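Local atomic coordinates of enoyl-CoA hydratase/isomerase family protein (Mycobacterium tuberculosis, PDB entry 4FN7), a protein that probably hydrates the double bond of unsaturated acyl-CoA thioesters as an enoyl-CoA hydratase of the crotonase superfamily, in lipid metabolism. Residues D45-S59 against Y92-I105. Numbering follows the deposited sequence.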
ATOM      1  N   ASP A  45     -17.383 -29.351  -4.339  1.00 13.05           N
ATOM      2  CA  ASP A  45     -17.090 -28.838  -2.998  1.00 13.09           C
ATOM      3  C   ASP A  45     -15.615 -29.018  -2.625  1.00 14.16           C
ATOM      4  O   ASP A  45     -15.278 -29.529  -1.558  1.00 15.07           O
ATOM      5  CB  ASP A  45     -18.012 -29.495  -1.962  1.00 15.81           C
ATOM      6  CG  ASP A  45     -17.996 -28.781  -0.622  1.00 17.84           C
ATOM      7  OD1 ASP A  45     -17.622 -27.592  -0.573  1.00 18.79           O
ATOM      8  OD2 ASP A  45     -18.376 -29.410   0.394  1.00 21.78           O
ATOM      9  N   VAL A  46     -14.734 -28.575  -3.510  1.00 13.04           N
ATOM     10  CA  VAL A  46     -13.306 -28.809  -3.332  1.00 12.95           C
ATOM     11  C   VAL A  46     -12.700 -27.940  -2.230  1.00 12.65           C
ATOM     12  O   VAL A  46     -13.287 -26.944  -1.819  1.00 13.46           O
ATOM     13  CB  VAL A  46     -12.540 -28.595  -4.652  1.00 13.82           C
ATOM     14  CG1 VAL A  46     -13.085 -29.528  -5.731  1.00 16.18           C
ATOM     15  CG2 VAL A  46     -12.619 -27.139  -5.091  1.00 15.46           C
ATOM     16  N   GLY A  47     -11.526 -28.330  -1.750  1.00 12.18           N
ATOM     17  CA  GLY A  47     -10.849 -27.584  -0.702  1.00 12.37           C
ATOM     18  C   GLY A  47     -10.194 -26.293  -1.179  1.00 10.58           C
ATOM     19  O   GLY A  47     -10.056 -25.346  -0.412  1.00 11.92           O
ATOM     20  N   ALA A  48      -9.771 -26.270  -2.439  1.00 11.55           N
ATOM     21  CA  ALA A  48      -9.130 -25.095  -3.020  1.00 10.17           C
ATOM     22  C   ALA A  48      -9.120 -25.207  -4.539  1.00 10.84           C
ATOM     23  O   ALA A  48      -9.281 -26.298  -5.089  1.00 12.44           O
ATOM     24  CB  ALA A  48      -7.715 -24.929  -2.484  1.00 11.10           C
ATOM     25  N   LEU A  49      -8.960 -24.065  -5.208  1.00 11.18           N
ATOM     26  CA  LEU A  49      -8.869 -24.018  -6.665  1.00 10.70           C
ATOM     27  C   LEU A  49      -7.465 -23.638  -7.070  1.00  9.59           C
ATOM     28  O   LEU A  49      -6.841 -22.790  -6.428  1.00 12.69           O
ATOM     29  CB  LEU A  49      -9.767 -22.932  -7.259  1.00 14.94           C
ATOM     30  CG  LEU A  49     -11.256 -22.789  -7.010  1.00 16.28           C
ATOM     31  CD1 LEU A  49     -11.807 -21.757  -7.979  1.00 15.95           C
ATOM     32  CD2 LEU A  49     -11.934 -24.117  -7.207  1.00 16.42           C
ATOM     33  N   VAL A  50      -7.000 -24.242  -8.151  1.00  9.85           N
ATOM     34  CA  VAL A  50      -5.830 -23.775  -8.869  1.00  9.52           C
ATOM     35  C   VAL A  50      -6.280 -23.423 -10.274  1.00 10.61           C
ATOM     36  O   VAL A  50      -6.939 -24.218 -10.940  1.00 12.13           O
ATOM     37  CB  VAL A  50      -4.753 -24.859  -8.951  1.00 11.09           C
ATOM     38  CG1 VAL A  50      -3.610 -24.405  -9.858  1.00 12.39           C
ATOM     39  CG2 VAL A  50      -4.249 -25.207  -7.567  1.00 12.00           C
ATOM     40  N   ILE A  51      -5.941 -22.218 -10.716  1.00  9.50           N
ATOM     41  CA  ILE A  51      -6.221 -21.792 -12.081  1.00  9.89           C
ATOM     42  C   ILE A  51      -4.901 -21.541 -12.797  1.00  9.49           C
ATOM     43  O   ILE A  51      -4.053 -20.792 -12.301  1.00  9.59           O
ATOM     44  CB  ILE A  51      -7.112 -20.528 -12.113  1.00  9.48           C
ATOM     45  CG1 ILE A  51      -8.495 -20.859 -11.537  1.00 11.57           C
ATOM     46  CG2 ILE A  51      -7.239 -20.000 -13.537  1.00 11.46           C
ATOM     47  CD1 ILE A  51      -9.347 -19.642 -11.245  1.00 13.43           C
ATOM     48  N   THR A  52      -4.727 -22.163 -13.959  1.00  9.38           N
ATOM     49  CA  THR A  52      -3.485 -22.039 -14.717  1.00 10.57           C
ATOM     50  C   THR A  52      -3.748 -21.510 -16.116  1.00 10.67           C
ATOM     51  O   THR A  52      -4.886 -21.523 -16.588  1.00 10.71           O
ATOM     52  CB  THR A  52      -2.764 -23.404 -14.884  1.00 11.57           C
ATOM     53  OG1 THR A  52      -3.235 -24.072 -16.067  1.00 12.39           O
ATOM     54  CG2 THR A  52      -2.979 -24.308 -13.662  1.00 12.82           C
ATOM     55  N   GLY A  53      -2.685 -21.048 -16.772  1.00  9.90           N
ATOM     56  CA  GLY A  53      -2.722 -20.782 -18.198  1.00 10.59           C
ATOM     57  C   GLY A  53      -2.147 -21.955 -18.974  1.00 10.65           C
ATOM     58  O   GLY A  53      -2.210 -23.112 -18.526  1.00 11.31           O
ATOM     59  N   ASN A  54      -1.607 -21.671 -20.152  1.00 10.42           N
ATOM     60  CA  ASN A  54      -0.957 -22.701 -20.956  1.00 11.56           C
ATOM     61  C   ASN A  54       0.564 -22.525 -20.978  1.00 13.15           C
ATOM     62  O   ASN A  54       1.120 -21.846 -20.119  1.00 12.64           O
ATOM     63  CB  ASN A  54      -1.571 -22.807 -22.368  1.00 13.87           C
ATOM     64  CG  ASN A  54      -1.317 -21.574 -23.242  1.00 13.71           C
ATOM     65  OD1 ASN A  54      -0.472 -20.731 -22.939  1.00 12.28           O
ATOM     66  ND2 ASN A  54      -2.044 -21.488 -24.358  1.00 17.19           N
ATOM     67  N   GLY A  55       1.241 -23.137 -21.943  1.00 14.64           N
ATOM     68  CA  GLY A  55       2.693 -23.067 -21.992  1.00 15.39           C
ATOM     69  C   GLY A  55       3.241 -21.734 -22.467  1.00 14.07           C
ATOM     70  O   GLY A  55       4.446 -21.477 -22.377  1.00 13.93           O
ATOM     71  N   ARG A  56       2.356 -20.878 -22.964  1.00 12.42           N
ATOM     72  CA  ARG A  56       2.764 -19.613 -23.555  1.00 12.88           C
ATOM     73  C   ARG A  56       2.374 -18.423 -22.685  1.00 11.71           C
ATOM     74  O   ARG A  56       3.165 -17.500 -22.500  1.00 12.73           O
ATOM     75  CB  ARG A  56       2.141 -19.468 -24.942  1.00 12.90           C
ATOM     76  CG  ARG A  56       2.563 -18.210 -25.675  1.00 12.50           C
ATOM     77  CD  ARG A  56       1.663 -17.944 -26.864  1.00 12.83           C
ATOM     78  NE  ARG A  56       2.011 -16.692 -27.528  1.00 13.00           N
ATOM     79  CZ  ARG A  56       1.449 -16.263 -28.654  1.00 13.87           C
ATOM     80  NH1 ARG A  56       0.520 -16.993 -29.251  1.00 16.64           N
ATOM     81  NH2 ARG A  56       1.824 -15.107 -29.185  1.00 16.15           N
ATOM     82  N   VAL A  57       1.159 -18.449 -22.146  1.00 11.37           N
ATOM     83  CA  VAL A  57       0.622 -17.319 -21.398  1.00 11.35           C
ATOM     84  C   VAL A  57      -0.217 -17.768 -20.214  1.00 11.54           C
ATOM     85  O   VAL A  57      -0.678 -18.913 -20.160  1.00 11.44           O
ATOM     86  CB  VAL A  57      -0.309 -16.439 -22.274  1.00 13.38           C
ATOM     87  CG1 VAL A  57       0.437 -15.867 -23.462  1.00 15.49           C
ATOM     88  CG2 VAL A  57      -1.529 -17.229 -22.740  1.00 14.18           C
ATOM     89  N   PHE A  58      -0.437 -16.853 -19.274  1.00 11.85           N
ATOM     90  CA  PHE A  58      -1.560 -17.008 -18.363  1.00 11.39           C
ATOM     91  C   PHE A  58      -2.794 -16.595 -19.165  1.00  9.79           C
ATOM     92  O   PHE A  58      -3.640 -17.425 -19.500  1.00 10.57           O
ATOM     93  CB  PHE A  58      -1.387 -16.159 -17.109  1.00 11.67           C
ATOM     94  CG  PHE A  58      -2.504 -16.324 -16.112  1.00 10.38           C
ATOM     95  CD1 PHE A  58      -2.656 -17.514 -15.414  1.00 11.30           C
ATOM     96  CD2 PHE A  58      -3.401 -15.297 -15.875  1.00 11.20           C
ATOM     97  CE1 PHE A  58      -3.684 -17.679 -14.504  1.00 10.99           C
ATOM     98  CE2 PHE A  58      -4.433 -15.451 -14.960  1.00 11.39           C
ATOM     99  CZ  PHE A  58      -4.572 -16.646 -14.269  1.00 11.63           C
ATOM    100  N   SER A  59      -2.871 -15.313 -19.508  1.00  9.93           N
ATOM    101  CA  SER A  59      -3.854 -14.829 -20.475  1.00 10.71           C
ATOM    102  C   SER A  59      -3.429 -13.481 -21.026  1.00  9.97           C
ATOM    103  O   SER A  59      -2.973 -12.608 -20.279  1.00 11.02           O
ATOM    104  CB  SER A  59      -5.242 -14.706 -19.858  1.00 11.63           C
ATOM    105  OG  SER A  59      -6.104 -13.974 -20.724  1.00 11.71           O
ATOM    106  N   TYR A  92     -14.696 -15.945  -3.656  1.00  8.92           N
ATOM    107  CA  TYR A  92     -14.815 -17.401  -3.628  1.00  9.51           C
ATOM    108  C   TYR A  92     -14.573 -17.952  -2.223  1.00  9.64           C
ATOM    109  O   TYR A  92     -13.620 -17.559  -1.565  1.00  9.80           O
ATOM    110  CB  TYR A  92     -13.857 -18.031  -4.647  1.00  9.93           C
ATOM    111  CG  TYR A  92     -14.291 -19.416  -5.047  1.00 10.16           C
ATOM    112  CD1 TYR A  92     -15.417 -19.601  -5.838  1.00 10.40           C
ATOM    113  CD2 TYR A  92     -13.607 -20.539  -4.606  1.00 10.15           C
ATOM    114  CE1 TYR A  92     -15.845 -20.868  -6.187  1.00 10.11           C
ATOM    115  CE2 TYR A  92     -14.028 -21.810  -4.955  1.00 10.43           C
ATOM    116  CZ  TYR A  92     -15.146 -21.964  -5.743  1.00 10.45           C
ATOM    117  OH  TYR A  92     -15.566 -23.232  -6.077  1.00 12.25           O
ATOM    118  N   PRO A  93     -15.440 -18.873  -1.760  1.00  9.91           N
ATOM    119  CA  PRO A  93     -15.327 -19.308  -0.360  1.00 10.20           C
ATOM    120  C   PRO A  93     -14.177 -20.281  -0.074  1.00  9.82           C
ATOM    121  O   PRO A  93     -13.986 -20.649   1.085  1.00 11.48           O
ATOM    122  CB  PRO A  93     -16.683 -19.973  -0.086  1.00 11.61           C
ATOM    123  CG  PRO A  93     -17.161 -20.397  -1.407  1.00 13.80           C
ATOM    124  CD  PRO A  93     -16.655 -19.395  -2.408  1.00 11.84           C
ATOM    125  N   LYS A  94     -13.440 -20.695  -1.101  1.00 10.10           N
ATOM    126  CA  LYS A  94     -12.283 -21.559  -0.920  1.00 10.11           C
ATOM    127  C   LYS A  94     -11.040 -20.815  -1.376  1.00  9.63           C
ATOM    128  O   LYS A  94     -11.132 -19.912  -2.217  1.00 10.36           O
ATOM    129  CB  LYS A  94     -12.422 -22.826  -1.766  1.00 11.11           C
ATOM    130  CG  LYS A  94     -13.791 -23.471  -1.716  1.00 11.48           C
ATOM    131  CD  LYS A  94     -14.123 -24.043  -0.339  1.00 11.46           C
ATOM    132  CE  LYS A  94     -15.534 -24.619  -0.302  1.00 13.22           C
ATOM    133  NZ  LYS A  94     -15.721 -25.691  -1.314  1.00 14.40           N
ATOM    134  N   PRO A  95      -9.866 -21.195  -0.849  1.00  9.50           N
ATOM    135  CA  PRO A  95      -8.654 -20.544  -1.352  1.00  9.53           C
ATOM    136  C   PRO A  95      -8.487 -20.754  -2.857  1.00  9.74           C
ATOM    137  O   PRO A  95      -8.778 -21.839  -3.380  1.00 10.20           O
ATOM    138  CB  PRO A  95      -7.537 -21.250  -0.586  1.00 10.41           C
ATOM    139  CG  PRO A  95      -8.185 -21.691   0.695  1.00 10.82           C
ATOM    140  CD  PRO A  95      -9.585 -22.091   0.287  1.00 10.79           C
ATOM    141  N   VAL A  96      -8.019 -19.711  -3.541  1.00  8.66           N
ATOM    142  CA  VAL A  96      -7.813 -19.729  -4.979  1.00  9.17           C
ATOM    143  C   VAL A  96      -6.347 -19.419  -5.240  1.00  8.78           C
ATOM    144  O   VAL A  96      -5.836 -18.366  -4.828  1.00  9.37           O
ATOM    145  CB  VAL A  96      -8.678 -18.658  -5.679  1.00  8.79           C
ATOM    146  CG1 VAL A  96      -8.385 -18.624  -7.181  1.00 10.75           C
ATOM    147  CG2 VAL A  96     -10.162 -18.903  -5.407  1.00 10.96           C
ATOM    148  N   VAL A  97      -5.666 -20.336  -5.914  1.00  8.79           N
ATOM    149  CA  VAL A  97      -4.254 -20.151  -6.223  1.00  8.32           C
ATOM    150  C   VAL A  97      -4.065 -20.059  -7.721  1.00  7.72           C
ATOM    151  O   VAL A  97      -4.517 -20.923  -8.463  1.00  9.91           O
ATOM    152  CB  VAL A  97      -3.387 -21.302  -5.664  1.00  9.88           C
ATOM    153  CG1 VAL A  97      -1.910 -21.035  -5.931  1.00 10.70           C
ATOM    154  CG2 VAL A  97      -3.632 -21.467  -4.175  1.00 11.68           C
ATOM    155  N   MET A  98      -3.398 -18.994  -8.162  1.00  8.41           N
ATOM    156  CA  MET A  98      -3.144 -18.791  -9.577  1.00  9.43           C
ATOM    157  C   MET A  98      -1.768 -19.308  -9.947  1.00  9.77           C
ATOM    158  O   MET A  98      -0.776 -18.936  -9.325  1.00 11.07           O
ATOM    159  CB  MET A  98      -3.231 -17.305  -9.931  1.00  9.82           C
ATOM    160  CG  MET A  98      -4.561 -16.673  -9.624  1.00 10.50           C
ATOM    161  SD  MET A  98      -5.847 -17.310 -10.701  1.00 13.40           S
ATOM    162  CE  MET A  98      -7.268 -16.388 -10.099  1.00 13.33           C
ATOM    163  N   ALA A  99      -1.724 -20.159 -10.968  1.00  9.90           N
ATOM    164  CA  ALA A  99      -0.478 -20.596 -11.582  1.00 11.07           C
ATOM    165  C   ALA A  99      -0.258 -19.771 -12.840  1.00 10.25           C
ATOM    166  O   ALA A  99      -0.798 -20.079 -13.903  1.00 11.21           O
ATOM    167  CB  ALA A  99      -0.544 -22.073 -11.924  1.00 11.01           C
ATOM    168  N   CYS A 100       0.519 -18.703 -12.698  1.00 10.53           N
ATOM    169  CA  CYS A 100       0.807 -17.805 -13.801  1.00 10.61           C
ATOM    170  C   CYS A 100       1.890 -18.429 -14.675  1.00 10.58           C
ATOM    171  O   CYS A 100       3.077 -18.316 -14.378  1.00 11.01           O
ATOM    172  CB  CYS A 100       1.268 -16.464 -13.244  1.00 11.75           C
ATOM    173  SG  CYS A 100       1.281 -15.133 -14.433  1.00 12.13           S
ATOM    174  N   THR A 101       1.470 -19.095 -15.748  1.00 11.39           N
ATOM    175  CA  THR A 101       2.344 -19.974 -16.518  1.00 12.41           C
ATOM    176  C   THR A 101       2.953 -19.272 -17.727  1.00 12.05           C
ATOM    177  O   THR A 101       3.676 -19.874 -18.523  1.00 12.85           O
ATOM    178  CB  THR A 101       1.564 -21.216 -16.980  1.00 12.92           C
ATOM    179  OG1 THR A 101       0.310 -20.807 -17.543  1.00 13.17           O
ATOM    180  CG2 THR A 101       1.294 -22.141 -15.800  1.00 13.45           C
ATOM    181  N   GLY A 102       2.640 -17.989 -17.850  1.00 10.93           N
ATOM    182  CA  GLY A 102       3.201 -17.134 -18.875  1.00 11.29           C
ATOM    183  C   GLY A 102       2.739 -15.729 -18.566  1.00 11.18           C
ATOM    184  O   GLY A 102       2.268 -15.445 -17.469  1.00 11.48           O
ATOM    185  N   HIS A 103       2.836 -14.836 -19.534  1.00 11.88           N
ATOM    186  CA  HIS A 103       2.481 -13.441 -19.316  0.50 11.43           C
ATOM    187  C   HIS A 103       1.005 -13.247 -18.997  1.00 11.51           C
ATOM    188  O   HIS A 103       0.163 -14.053 -19.402  1.00 11.08           O
ATOM    189  CB  HIS A 103       2.891 -12.626 -20.535  0.50 13.63           C
ATOM    190  CG  HIS A 103       4.293 -12.901 -20.968  0.50 16.53           C
ATOM    191  ND1 HIS A 103       5.382 -12.535 -20.208  0.50 19.81           N
ATOM    192  CD2 HIS A 103       4.786 -13.550 -22.047  0.50 18.46           C
ATOM    193  CE1 HIS A 103       6.488 -12.924 -20.813  0.50 17.46           C
ATOM    194  NE2 HIS A 103       6.155 -13.543 -21.932  0.50 19.62           N
ATOM    195  N   ALA A 104       0.705 -12.177 -18.275  1.00  9.99           N
ATOM    196  CA  ALA A 104      -0.657 -11.862 -17.878  1.00  9.10           C
ATOM    197  C   ALA A 104      -0.893 -10.393 -18.190  1.00  9.56           C
ATOM    198  O   ALA A 104      -0.333  -9.510 -17.532  1.00 10.38           O
ATOM    199  CB  ALA A 104      -0.866 -12.147 -16.384  1.00  9.75           C
ATOM    200  N   ILE A 105      -1.708 -10.143 -19.207  1.00  9.55           N
ATOM    201  CA  ILE A 105      -1.888  -8.796 -19.733  1.00 10.11           C
ATOM    202  C   ILE A 105      -3.339  -8.365 -19.641  1.00  9.26           C
ATOM    203  O   ILE A 105      -4.243  -9.135 -19.962  1.00 10.18           O
ATOM    204  CB  ILE A 105      -1.464  -8.729 -21.217  1.00 11.47           C
ATOM    205  CG1 ILE A 105      -0.069  -9.332 -21.414  1.00 13.40           C
ATOM    206  CG2 ILE A 105      -1.535  -7.288 -21.740  1.00 12.35           C
ATOM    207  CD1 ILE A 105       1.043  -8.585 -20.688  1.00 14.11           C
TER
HETATM  208  O   HOH W   1       5.498 -19.509 -20.680  1.00 16.60           O
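Strands 48-52 and 96-100 are parallel neighbours in the main sheet of the crotonase fold, joined by a right-handed crossover through helices 64-69 and 73-90. Four fairly straight backbone bonds make the ladder: L49 N to P95 O, V97 N to L49 O, I51 N to V97 O and A99 N to I51 O. Just ahead of it, K94 bends at chi2 and chi4, curling its chain over the V46 carbonyl. K94 NZ gives one bond to V46 O (2.8 Å) and a salt bridge to D45 OD1 (2.8 Å), met on the anti side of the carboxylate, tying the Schellman end of helix 28-44 to the start of strand 96-100.

On the sheet face under helix 28-44, L49 lies across Y92, its CD1 4.0 Å from the ring centroid, a CH-pi contact; P93 CD lies over the rim of the opposite face, and Y92 OH bonds D42. Further along the same face, I51 CB meets M98 SD at 3.7 Å. The sulfur then reaches F58 CZ at 3.8 Å, an oblique Met-aromatic contact. With CG anti to its backbone N (chi1 -178°), F58 brings CD1 to 3.5 Å from A99 O, which sits near the ring plane at the edge; C100 SG, 3.9 Å from F58 CB, approaches the ring obliquely.

Beyond this corner, H103 O is shared by two bent bonds, from F58 N and, longer, S59 N, and I105 N bonds S59 O. In the 53-57 turn, T101 OG1 donates to N54 O (2.9 Å) on an in-plane lone pair. N54 OD1 takes R56 N from above its carbonyl plane, an Asx turn, and V57 N nearly in line, completing the wider Asx motif. Thus T101 holds N54 O, two backbone N-H groups hold N54 OD1, a water bridges G55 O and T101 O, and N54 ND2 goes to D19, while F58 packs at the corner against M98 SD, C100 SG, A104 CB and L111 and L112 of helix 107-112.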